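16 kDa salivary peptide (PDB 7KCG) is a mosquito salivary protein of unknown function whose beta-trefoil fold, related to ricin-type lectins, suggests that it may bind sugars. Local coordinates at residues V7-V12 with W46-E51. Residues are numbered along the deposited sequence; the frame is centred on the assembly and turned at random.
Sequences VPTGCV and WTITAE
Val12 and Ile48 meet on the inner face of an antiparallel pairing, their side chains crossing at about a right angle. The CG2 methyl of Val12 does the touching: CG1 stands anti to the carbonyl carbon (chi1 -65°), which leaves CG2 between the backbone N and the carbonyl carbon, facing Ile48, and it lies 3.6 Å from CG1 of Ile48, with CD1 of the same residue almost as near. The same methyl also reaches CB of Trp46 at 4.1 Å, but the indole leads away from Val12 and its NE1-H bonds to the carbonyl oxygen of Leu23. Ile48 also brings its CG2 branch to within 3.7 Å of Pro8 O, a carbonyl oxygen that is buried here without a polar partner. In this beta-trefoil, the pairing lays the end of the loop that leads into strand 12-16, and the first residue of that strand, along strand 45-51, and Ile140 of strand 138-142 packs on both Val12 and Ile48. Two reciprocal pairs of backbone hydrogen bonds hold the register: Gly10 N to Ile48 O is 2.7 Å and Ile48 N to Gly10 O 2.8 Å, while Val12 and Trp46 make the same exchange. Between them Cys11 and Thr47 form a non-hydrogen-bonded pair, with side chains on the opposite face. Thr47 turns its CG2 anti to the backbone N, which brings the methyl 3.9 Å from Gly10 O, and its hydroxyl bonds to Asn60. Cys11 SG closes the disulfide with Cys143, linking the corner at Cys11 to the C-terminal residue.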
ATOM      1  N   VAL A   7       9.519  11.212  -0.754  1.00 47.28           N
ATOM      2  CA  VAL A   7       8.501  10.282  -0.210  1.00 45.01           C
ATOM      3  C   VAL A   7       8.439  10.463   1.313  1.00 41.59           C
ATOM      4  O   VAL A   7       9.480  10.341   1.932  1.00 46.76           O
ATOM      5  CB  VAL A   7       8.720   8.820  -0.639  1.00 39.81           C
ATOM      6  CG1 VAL A   7       7.715   7.889   0.016  1.00 36.90           C
ATOM      7  CG2 VAL A   7       8.674   8.689  -2.149  1.00 37.10           C
ATOM      8  N   PRO A   8       7.292  10.773   1.954  1.00 40.55           N
ATOM      9  CA  PRO A   8       7.290  10.904   3.415  1.00 44.02           C
ATOM     10  C   PRO A   8       7.615   9.581   4.090  1.00 46.96           C
ATOM     11  O   PRO A   8       7.112   8.522   3.707  1.00 41.87           O
ATOM     12  CB  PRO A   8       5.859  11.347   3.732  1.00 44.92           C
ATOM     13  CG  PRO A   8       5.309  11.852   2.432  1.00 48.01           C
ATOM     14  CD  PRO A   8       5.961  11.007   1.384  1.00 42.84           C
ATOM     15  N   THR A   9       8.454   9.650   5.115  1.00 44.80           N
ATOM     16  CA  THR A   9       8.817   8.466   5.872  1.00 46.95           C
ATOM     17  C   THR A   9       8.321   8.589   7.306  1.00 49.33           C
ATOM     18  O   THR A   9       7.949   9.671   7.770  1.00 51.19           O
ATOM     19  CB  THR A   9      10.318   8.237   5.844  1.00 43.67           C
ATOM     20  OG1 THR A   9      10.986   9.471   6.131  1.00 53.94           O
ATOM     21  CG2 THR A   9      10.733   7.732   4.474  1.00 40.40           C
ATOM     22  N   GLY A  10       8.314   7.457   8.000  1.00 46.68           N
ATOM     23  CA  GLY A  10       7.724   7.392   9.319  1.00 48.09           C
ATOM     24  C   GLY A  10       6.216   7.273   9.277  1.00 51.25           C
ATOM     25  O   GLY A  10       5.660   6.522   8.467  1.00 48.50           O
ATOM     26  N   CYS A  11       5.539   8.015  10.147  1.00 54.99           N
ATOM     27  CA  CYS A  11       4.093   7.915  10.270  1.00 54.78           C
ATOM     28  C   CYS A  11       3.425   8.675   9.131  1.00 57.00           C
ATOM     29  O   CYS A  11       3.663   9.872   8.955  1.00 59.64           O
ATOM     30  CB  CYS A  11       3.649   8.462  11.624  1.00 64.66           C
ATOM     31  SG  CYS A  11       1.919   8.147  12.061  1.00 76.93           S
ATOM     32  N   VAL A  12       2.558   7.990   8.379  1.00 51.37           N
ATOM     33  CA  VAL A  12       1.877   8.571   7.227  1.00 50.01           C
ATOM     34  C   VAL A  12       0.426   8.106   7.188  1.00 47.37           C
ATOM     35  O   VAL A  12       0.040   7.130   7.835  1.00 47.37           O
ATOM     36  CB  VAL A  12       2.561   8.186   5.896  1.00 44.26           C
ATOM     37  CG1 VAL A  12       3.964   8.763   5.808  1.00 39.37           C
ATOM     38  CG2 VAL A  12       2.584   6.663   5.748  1.00 40.95           C
ATOM     39  N   TRP A  46      -0.102   4.425   8.970  1.00 51.64           N
ATOM     40  CA  TRP A  46       0.891   3.456   8.526  1.00 48.98           C
ATOM     41  C   TRP A  46       2.277   3.975   8.879  1.00 49.37           C
ATOM     42  O   TRP A  46       2.452   5.141   9.247  1.00 51.81           O
ATOM     43  CB  TRP A  46       0.789   3.206   7.016  1.00 42.77           C
ATOM     44  CG  TRP A  46      -0.541   2.692   6.577  1.00 44.01           C
ATOM     45  CD1 TRP A  46      -1.703   3.400   6.460  1.00 42.36           C
ATOM     46  CD2 TRP A  46      -0.844   1.353   6.183  1.00 41.08           C
ATOM     47  NE1 TRP A  46      -2.712   2.580   6.019  1.00 48.33           N
ATOM     48  CE2 TRP A  46      -2.212   1.314   5.851  1.00 45.24           C
ATOM     49  CE3 TRP A  46      -0.090   0.180   6.078  1.00 37.74           C
ATOM     50  CZ2 TRP A  46      -2.839   0.157   5.416  1.00 45.52           C
ATOM     51  CZ3 TRP A  46      -0.715  -0.969   5.660  1.00 40.97           C
ATOM     52  CH2 TRP A  46      -2.080  -0.977   5.333  1.00 44.27           C
ATOM     53  N   THR A  47       3.285   3.108   8.763  1.00 53.59           N
ATOM     54  CA  THR A  47       4.671   3.525   8.934  1.00 50.49           C
ATOM     55  C   THR A  47       5.468   3.145   7.693  1.00 48.37           C
ATOM     56  O   THR A  47       5.514   1.968   7.315  1.00 44.11           O
ATOM     57  CB  THR A  47       5.304   2.917  10.189  1.00 58.17           C
ATOM     58  OG1 THR A  47       4.668   3.464  11.350  1.00 64.85           O
ATOM     59  CG2 THR A  47       6.775   3.270  10.245  1.00 54.72           C
ATOM     60  N   ILE A  48       6.085   4.142   7.063  1.00 45.71           N
ATOM     61  CA  ILE A  48       6.914   3.944   5.881  1.00 41.63           C
ATOM     62  C   ILE A  48       8.375   4.066   6.280  1.00 42.70           C
ATOM     63  O   ILE A  48       8.777   5.064   6.896  1.00 42.27           O
ATOM     64  CB  ILE A  48       6.560   4.953   4.776  1.00 35.49           C
ATOM     65  CG1 ILE A  48       5.158   4.665   4.232  1.00 34.10           C
ATOM     66  CG2 ILE A  48       7.601   4.897   3.676  1.00 34.34           C
ATOM     67  CD1 ILE A  48       4.785   5.470   3.000  1.00 35.33           C
ATOM     68  N   THR A  49       9.145   3.056   5.903  1.00 37.14           N
ATOM     69  CA  THR A  49      10.576   3.031   6.244  1.00 38.24           C
ATOM     70  C   THR A  49      11.368   2.842   4.960  1.00 38.77           C
ATOM     71  O   THR A  49      11.020   1.964   4.190  1.00 36.23           O
ATOM     72  CB  THR A  49      10.876   1.914   7.247  1.00 45.32           C
ATOM     73  OG1 THR A  49       9.907   1.920   8.294  1.00 51.84           O
ATOM     74  CG2 THR A  49      12.266   2.015   7.835  1.00 43.67           C
ATOM     75  N   ALA A  50      12.414   3.629   4.772  1.00 40.16           N
ATOM     76  CA  ALA A  50      13.276   3.493   3.590  1.00 40.44           C
ATOM     77  C   ALA A  50      14.107   2.227   3.660  1.00 42.13           C
ATOM     78  O   ALA A  50      14.583   1.896   4.744  1.00 48.27           O
ATOM     79  CB  ALA A  50      14.169   4.680   3.439  1.00 45.07           C
ATOM     80  N   GLU A  51      14.233   1.546   2.532  1.00 51.08           N
ATOM     81  CA  GLU A  51      15.112   0.362   2.436  1.00 51.59           C
ATOM     82  C   GLU A  51      15.866   0.506   1.113  1.00 50.68           C
ATOM     83  O   GLU A  51      15.394   0.055   0.076  1.00 46.95           O
ATOM     84  CB  GLU A  51      14.371  -0.915   2.829  1.00 47.82           C
ATOM     85  CG  GLU A  51      13.539  -1.596   1.768  1.00 56.19           C
ATOM     86  CD  GLU A  51      14.032  -3.009   1.530  1.00 64.80           C
ATOM     87  OE1 GLU A  51      14.437  -3.660   2.509  1.00 62.76           O
ATOM     88  OE2 GLU A  51      14.032  -3.438   0.373  1.00 69.24           O
TER